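Local coordinates for protein nucleoporin NUP82 (Chaetomium thermophilum, PDB 5CWW) that probably serves as a structural component of the nuclear pore complex, whose nucleoporins can also act as docking partners for nuclear transport factors, at residues Y393-K398 / P499-Y503; C429-T433 / G488-F492; Q436-D442 / L470-F476. One frame throughout, in Å; residues are numbered along the deposited sequence.

Contact 1: residues Y393-K398 / P499-Y503; sequences YVIGEK and PYSFY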
# COMPACT_ATOMS: atom_id res chain seq x y z
N TYR B 393 8.61 0.05 0.45
CA TYR B 393 9.23 -0.97 -0.38
C TYR B 393 9.73 -2.10 0.50
O TYR B 393 10.55 -1.89 1.39
CB TYR B 393 10.39 -0.38 -1.19
CG TYR B 393 11.20 -1.40 -1.95
CD1 TYR B 393 10.68 -2.03 -3.07
CD2 TYR B 393 12.48 -1.74 -1.54
CE1 TYR B 393 11.42 -2.97 -3.77
CE2 TYR B 393 13.23 -2.67 -2.23
CZ TYR B 393 12.69 -3.29 -3.34
OH TYR B 393 13.43 -4.22 -4.03
N VAL B 394 9.20 -3.30 0.27
CA VAL B 394 9.47 -4.44 1.14
C VAL B 394 10.22 -5.54 0.40
O VAL B 394 9.77 -6.03 -0.63
CB VAL B 394 8.17 -5.01 1.72
CG1 VAL B 394 8.48 -6.16 2.68
CG2 VAL B 394 7.39 -3.92 2.43
N ILE B 395 11.36 -5.93 0.96
CA ILE B 395 12.12 -7.06 0.45
C ILE B 395 11.77 -8.27 1.31
O ILE B 395 12.14 -8.34 2.48
CB ILE B 395 13.63 -6.79 0.49
CG1 ILE B 395 13.95 -5.48 -0.23
CG2 ILE B 395 14.39 -7.95 -0.15
CD1 ILE B 395 15.33 -4.95 0.04
N GLY B 396 11.04 -9.21 0.73
CA GLY B 396 10.56 -10.36 1.47
C GLY B 396 11.69 -11.27 1.91
O GLY B 396 12.73 -11.36 1.24
N GLU B 397 11.50 -11.93 3.04
CA GLU B 397 12.41 -12.98 3.49
C GLU B 397 12.57 -14.00 2.37
O GLU B 397 11.64 -14.25 1.62
CB GLU B 397 11.88 -13.65 4.75
CG GLU B 397 10.46 -14.20 4.60
CD GLU B 397 10.11 -15.23 5.65
OE1 GLU B 397 10.93 -16.12 5.93
OE2 GLU B 397 8.99 -15.14 6.20
N LYS B 398 13.76 -14.58 2.27
CA LYS B 398 14.02 -15.61 1.28
C LYS B 398 14.09 -16.97 1.96
O LYS B 398 14.52 -17.06 3.11
CB LYS B 398 15.31 -15.32 0.52
CG LYS B 398 15.32 -13.96 -0.17
CD LYS B 398 16.35 -13.89 -1.29
CE LYS B 398 15.90 -14.66 -2.53
NZ LYS B 398 14.63 -14.12 -3.11
N PRO B 499 17.28 -7.78 -5.43
CA PRO B 499 16.21 -7.18 -4.64
C PRO B 499 16.74 -6.28 -3.53
O PRO B 499 16.02 -5.40 -3.05
CB PRO B 499 15.49 -8.40 -4.03
CG PRO B 499 16.04 -9.60 -4.72
CD PRO B 499 17.40 -9.23 -5.20
N TYR B 500 18.00 -6.49 -3.14
CA TYR B 500 18.58 -5.78 -2.01
C TYR B 500 19.21 -4.47 -2.43
O TYR B 500 19.83 -3.78 -1.62
CB TYR B 500 19.59 -6.68 -1.30
CG TYR B 500 18.93 -7.87 -0.66
CD1 TYR B 500 18.22 -7.74 0.53
CD2 TYR B 500 18.97 -9.12 -1.27
CE1 TYR B 500 17.59 -8.83 1.11
CE2 TYR B 500 18.34 -10.21 -0.69
CZ TYR B 500 17.65 -10.06 0.49
OH TYR B 500 17.03 -11.14 1.07
N SER B 501 19.06 -4.12 -3.70
CA SER B 501 19.36 -2.78 -4.18
C SER B 501 18.08 -2.15 -4.70
O SER B 501 17.18 -2.85 -5.16
CB SER B 501 20.43 -2.82 -5.27
OG SER B 501 21.68 -3.24 -4.74
N PHE B 502 18.00 -0.83 -4.63
CA PHE B 502 16.81 -0.12 -5.10
C PHE B 502 17.12 1.37 -5.27
O PHE B 502 18.18 1.84 -4.86
CB PHE B 502 15.63 -0.32 -4.14
CG PHE B 502 15.96 -0.03 -2.71
CD1 PHE B 502 16.53 -1.01 -1.90
CD2 PHE B 502 15.67 1.20 -2.15
CE1 PHE B 502 16.82 -0.75 -0.58
CE2 PHE B 502 15.97 1.47 -0.83
CZ PHE B 502 16.54 0.49 -0.04
N TYR B 503 16.18 2.09 -5.87
CA TYR B 503 16.38 3.50 -6.18
C TYR B 503 15.35 4.40 -5.51
O TYR B 503 14.24 3.98 -5.20
CB TYR B 503 16.34 3.71 -7.69
CG TYR B 503 17.33 2.85 -8.42
CD1 TYR B 503 18.64 3.26 -8.58
CD2 TYR B 503 16.96 1.62 -8.94
CE1 TYR B 503 19.56 2.47 -9.24
CE2 TYR B 503 17.87 0.82 -9.60
CZ TYR B 503 19.17 1.26 -9.75
OH TYR B 503 20.10 0.48 -10.40
O HOH W 1 14.83 -10.19 2.75

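Contact 2: residues C429-T433 / G488-F492; sequences CLLST and GWPMF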
# COMPACT_ATOMS: atom_id res chain seq x y z
N CYS B 429 11.29 -1.02 3.94
CA CYS B 429 11.91 0.26 3.64
C CYS B 429 10.84 1.34 3.52
O CYS B 429 9.83 1.14 2.82
CB CYS B 429 12.74 0.17 2.36
SG CYS B 429 13.94 -1.19 2.36
N LEU B 430 11.05 2.46 4.20
CA LEU B 430 10.05 3.53 4.28
C LEU B 430 10.63 4.85 3.79
O LEU B 430 11.70 5.26 4.22
CB LEU B 430 9.55 3.68 5.72
CG LEU B 430 9.07 2.41 6.42
CD1 LEU B 430 8.77 2.68 7.88
CD2 LEU B 430 7.85 1.83 5.72
N LEU B 431 9.90 5.50 2.89
CA LEU B 431 10.34 6.75 2.28
C LEU B 431 9.46 7.92 2.73
O LEU B 431 8.25 7.91 2.50
CB LEU B 431 10.32 6.62 0.76
CG LEU B 431 10.89 7.74 -0.12
CD1 LEU B 431 12.28 8.16 0.32
CD2 LEU B 431 10.92 7.25 -1.56
N SER B 432 10.08 8.90 3.38
CA SER B 432 9.36 10.07 3.89
C SER B 432 9.30 11.18 2.85
O SER B 432 10.06 11.18 1.88
CB SER B 432 10.03 10.59 5.16
OG SER B 432 10.21 9.56 6.11
N THR B 433 8.39 12.13 3.06
CA THR B 433 8.28 13.31 2.20
C THR B 433 9.63 14.01 2.04
O THR B 433 9.97 14.48 0.96
CB THR B 433 7.26 14.32 2.77
OG1 THR B 433 5.99 13.69 2.93
CG2 THR B 433 7.12 15.54 1.85
N GLY B 488 6.49 17.12 -1.82
CA GLY B 488 7.20 16.24 -2.73
C GLY B 488 6.79 14.79 -2.57
O GLY B 488 6.48 14.34 -1.46
N TRP B 489 6.79 14.06 -3.68
CA TRP B 489 6.43 12.65 -3.70
C TRP B 489 7.59 11.80 -4.20
O TRP B 489 7.62 11.42 -5.37
CB TRP B 489 5.19 12.41 -4.57
CG TRP B 489 3.90 12.60 -3.84
CD1 TRP B 489 3.26 13.78 -3.60
CD2 TRP B 489 3.10 11.57 -3.25
NE1 TRP B 489 2.10 13.55 -2.90
CE2 TRP B 489 1.98 12.20 -2.67
CE3 TRP B 489 3.22 10.18 -3.15
CZ2 TRP B 489 0.98 11.49 -2.01
CZ3 TRP B 489 2.23 9.48 -2.49
CH2 TRP B 489 1.12 10.13 -1.93
N PRO B 490 8.57 11.52 -3.33
CA PRO B 490 9.67 10.64 -3.73
C PRO B 490 9.19 9.20 -3.87
O PRO B 490 8.24 8.81 -3.19
CB PRO B 490 10.68 10.81 -2.60
CG PRO B 490 9.86 11.19 -1.41
CD PRO B 490 8.72 12.00 -1.94
N MET B 491 9.84 8.42 -4.74
CA MET B 491 9.38 7.07 -5.06
C MET B 491 10.48 6.03 -4.97
O MET B 491 11.63 6.30 -5.31
CB MET B 491 8.79 7.05 -6.48
CG MET B 491 7.63 8.01 -6.69
SD MET B 491 7.23 8.17 -8.45
CE MET B 491 8.57 9.22 -9.00
N PHE B 492 10.13 4.83 -4.52
CA PHE B 492 11.03 3.68 -4.59
C PHE B 492 10.95 3.03 -5.97
O PHE B 492 9.91 3.06 -6.63
CB PHE B 492 10.67 2.64 -3.52
CG PHE B 492 11.22 2.95 -2.15
CD1 PHE B 492 12.55 3.29 -1.97
CD2 PHE B 492 10.39 2.89 -1.03
CE1 PHE B 492 13.05 3.56 -0.71
CE2 PHE B 492 10.89 3.16 0.23
CZ PHE B 492 12.22 3.50 0.39

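Contact 3: residues Q436-D442 / L470-F476; sequences QVKICLD and LLTFQTF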
# COMPACT_ATOMS: atom_id res chain seq x y z
N GLN B 436 13.81 11.15 3.46
CA GLN B 436 14.39 10.28 4.46
C GLN B 436 14.02 8.83 4.18
O GLN B 436 12.87 8.53 3.86
CB GLN B 436 13.92 10.67 5.87
CG GLN B 436 14.42 9.76 6.99
CD GLN B 436 13.58 9.86 8.25
OE1 GLN B 436 12.55 9.19 8.38
NE2 GLN B 436 14.02 10.69 9.19
N VAL B 437 15.01 7.95 4.28
CA VAL B 437 14.79 6.52 4.12
C VAL B 437 15.03 5.81 5.44
O VAL B 437 16.00 6.10 6.15
CB VAL B 437 15.72 5.91 3.05
CG1 VAL B 437 15.50 4.41 2.92
CG2 VAL B 437 15.50 6.59 1.70
N LYS B 438 14.14 4.88 5.77
CA LYS B 438 14.25 4.11 7.00
C LYS B 438 14.24 2.63 6.67
O LYS B 438 13.32 2.14 6.01
CB LYS B 438 13.11 4.47 7.96
CG LYS B 438 13.31 3.97 9.37
CD LYS B 438 12.22 4.48 10.31
CE LYS B 438 12.36 5.97 10.58
NZ LYS B 438 11.19 6.51 11.33
N ILE B 439 15.27 1.92 7.12
CA ILE B 439 15.40 0.49 6.88
C ILE B 439 15.05 -0.27 8.15
O ILE B 439 15.76 -0.17 9.16
CB ILE B 439 16.83 0.11 6.43
CG1 ILE B 439 17.27 0.99 5.25
CG2 ILE B 439 16.90 -1.37 6.07
CD1 ILE B 439 16.36 0.90 4.03
N CYS B 440 13.95 -1.01 8.11
CA CYS B 440 13.47 -1.75 9.26
C CYS B 440 13.54 -3.25 9.02
O CYS B 440 13.35 -3.72 7.89
CB CYS B 440 12.03 -1.35 9.58
SG CYS B 440 11.81 0.42 9.78
N LEU B 441 13.82 -4.00 10.08
CA LEU B 441 13.89 -5.45 10.01
C LEU B 441 12.73 -6.08 10.77
O LEU B 441 12.41 -5.68 11.89
CB LEU B 441 15.21 -5.96 10.58
CG LEU B 441 16.48 -5.43 9.91
CD1 LEU B 441 17.71 -5.84 10.72
CD2 LEU B 441 16.59 -5.94 8.48
N ASP B 442 12.09 -7.06 10.13
CA ASP B 442 10.99 -7.78 10.75
C ASP B 442 11.54 -8.92 11.61
O ASP B 442 11.60 -10.07 11.17
CB ASP B 442 10.03 -8.31 9.69
CG ASP B 442 8.85 -9.05 10.28
OD1 ASP B 442 8.58 -8.87 11.49
OD2 ASP B 442 8.18 -9.79 9.53
N LEU B 470 8.55 -3.48 14.49
CA LEU B 470 9.66 -3.59 13.56
C LEU B 470 10.90 -2.99 14.22
O LEU B 470 10.79 -2.09 15.04
CB LEU B 470 9.36 -2.86 12.25
CG LEU B 470 8.20 -3.41 11.40
CD1 LEU B 470 7.86 -2.43 10.28
CD2 LEU B 470 8.55 -4.77 10.84
N LEU B 471 12.07 -3.50 13.84
CA LEU B 471 13.33 -2.99 14.36
C LEU B 471 13.95 -2.00 13.38
O LEU B 471 14.35 -2.37 12.28
CB LEU B 471 14.31 -4.14 14.63
CG LEU B 471 15.75 -3.75 15.01
CD1 LEU B 471 15.77 -2.89 16.26
CD2 LEU B 471 16.61 -4.99 15.20
N THR B 472 14.03 -0.74 13.79
CA THR B 472 14.68 0.28 12.98
C THR B 472 16.18 0.01 12.97
O THR B 472 16.84 0.16 14.00
CB THR B 472 14.41 1.70 13.50
OG1 THR B 472 13.00 1.88 13.70
CG2 THR B 472 14.91 2.74 12.51
N PHE B 473 16.70 -0.38 11.82
CA PHE B 473 18.12 -0.69 11.70
C PHE B 473 18.92 0.55 11.32
O PHE B 473 20.01 0.78 11.86
CB PHE B 473 18.35 -1.79 10.66
CG PHE B 473 19.78 -1.88 10.21
CD1 PHE B 473 20.76 -2.37 11.05
CD2 PHE B 473 20.14 -1.44 8.94
CE1 PHE B 473 22.07 -2.45 10.64
CE2 PHE B 473 21.46 -1.51 8.52
CZ PHE B 473 22.43 -2.01 9.37
N GLN B 474 18.38 1.34 10.41
CA GLN B 474 19.09 2.50 9.90
C GLN B 474 18.13 3.55 9.33
O GLN B 474 17.08 3.21 8.79
CB GLN B 474 20.10 2.06 8.83
CG GLN B 474 20.93 3.19 8.25
CD GLN B 474 21.97 2.68 7.26
OE1 GLN B 474 21.88 1.55 6.78
NE2 GLN B 474 22.96 3.51 6.97
N THR B 475 18.51 4.81 9.47
CA THR B 475 17.75 5.92 8.93
C THR B 475 18.71 6.94 8.33
O THR B 475 19.67 7.33 8.99
CB THR B 475 16.89 6.61 10.02
OG1 THR B 475 16.12 5.64 10.72
CG2 THR B 475 15.97 7.66 9.40
N PHE B 476 18.47 7.35 7.09
CA PHE B 476 19.34 8.33 6.45
C PHE B 476 18.61 9.21 5.45
O PHE B 476 17.65 8.78 4.81
CB PHE B 476 20.51 7.62 5.76
CG PHE B 476 20.09 6.58 4.75
CD1 PHE B 476 19.80 6.94 3.45
CD2 PHE B 476 19.99 5.25 5.11
CE1 PHE B 476 19.42 5.99 2.52
CE2 PHE B 476 19.61 4.29 4.19
CZ PHE B 476 19.32 4.67 2.89

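Contact 1: residues Y393-K398 / P499-Y503
Tyr393 opens the contact by reaching across with its whole ring: its hydroxyl OH donates a hydrogen bond to the backbone oxygen O of Pro499 (3.0 Å), which lies near the ring plane. The same side chain packs obliquely against Phe502, with CE2 of Tyr393 3.7 Å from CD1 of Phe502, the ring centroids 5.2 Å apart and the planes at 44°. Two residues on, Ile395 again points toward the partner and sits in the corner formed by Pro499 and Tyr500. Its CG2 lies 4.1 Å from CB of Pro499 and over the face of the Tyr500 ring, a CH-pi contact 4.0 Å from the centroid. These residues join neighbouring blades of the N-terminal beta-propeller of Nup82: 389-395 is the edge strand of one blade, toward the propeller's middle, while 501-506 is the second strand of the next. Beyond the strand, Gly396 is linked to Tyr500 through water 1, which is hydrogen-bonded to O of Gly396 (2.8 Å) and to OH of Tyr500 (2.9 Å); that hydroxyl is also hydrogen-bonded to N of Leu423. Lys398 turns back toward Tyr500, its CG 3.5 Å from the Tyr500 OH, while its NZ is hydrogen-bonded to O of Asp263.

Contact 2: residues C429-T433 / G488-F492
Gly488 starts the segment beside the end of the opposing strand, where its carbonyl O lies 3.6 Å from CG2 of Thr433; the two CA atoms are 5.8 Å apart. Pro490 then turns its ring toward 429-433. CG of Pro490 approaches O of Ser432 to 3.3 Å, and CB of Pro490 packs 3.7 Å from CD2 of Leu431. The CA-to-CB bond of Met491 points away, yet its backbone N lies 3.6 Å from the same Leu431 CD2, so this leucine settles against the main chain as well. Phe492 completes the packing. CD2 of Leu431 stands almost exactly over the face of the Phe492 ring, 4.2 Å from the centroid and 3° off the normal, a clear CH-pi contact, while CZ of Phe492 also touches CB of Cys429 at 3.9 Å. The segments run 166° apart, but side chains rather than backbone hydrogen bonds hold them together, as expected where two blades of a beta-propeller face each other. Strand 427-432 is flanked in its blade by 389-395 and 437-441. From the following blade, strand 501-506 joins the packing through Phe502, which meets Phe492, and Val504, which touches both Leu431 and Phe492.

Contact 3: residues Q436-D442 / L470-F476
A classic beta bulge shapes this antiparallel pair: Phe473 and Gln474 both face Ile439, whose O accepts hydrogen bonds from N of Phe473 (2.8 Å) and N of Gln474 (3.3 Å). The extra residue shifts the register by one before Cys440 pairs with Thr472. On the face carrying Val437, Ile439 and Leu441, Phe476 lays its ring over CB of Val437 (4.1 Å from the centroid, a CH-pi contact), and CE2 of Phe476 touches CG1 of Ile439 at 4.2 Å. CB of Phe473 lies 4.1 Å from CD1 of Leu441 and CD2 of Phe473 4.3 Å from CG2 of Ile439, while the ring projects outward to stack on Trp518 and pack on the NUP159 chain. On the opposite face, CG2 of Thr472 and OG1 of Thr475 press on CG of Lys438 at 3.7 and 3.5 Å. Strand 427-432 lies along the other edge of 437-441, and strand 374-376 runs parallel to 469-476; Thr475 and Phe476 pair with a parallel strand of the NUP159 chain, carrying the sheet across the interface.

Overall arrangement
Contact 3 lies within one propeller blade, at the edge extended by NUP159, whereas contacts 1 and 2 join that blade to the next; the face with Val437 and Ile439 shares their seam against 501-506. Centres are about 15 Å apart for contacts 1 and 2 and about 13 Å for the other pairs. Contacts 1 and 2 merge around Phe492, whose CE1 lies 3.6 Å from CE2 of Phe502 and whose CD2 lies 3.3 Å from CB of Tyr393. Ile439 ties contact 3 to both: its CD1 is 3.6 Å from SG of Cys429 and 4.1 Å from CZ of Phe502. Along the chain, contact 3 falls between the segments of contact 2, and contact 2 between those of contact 1.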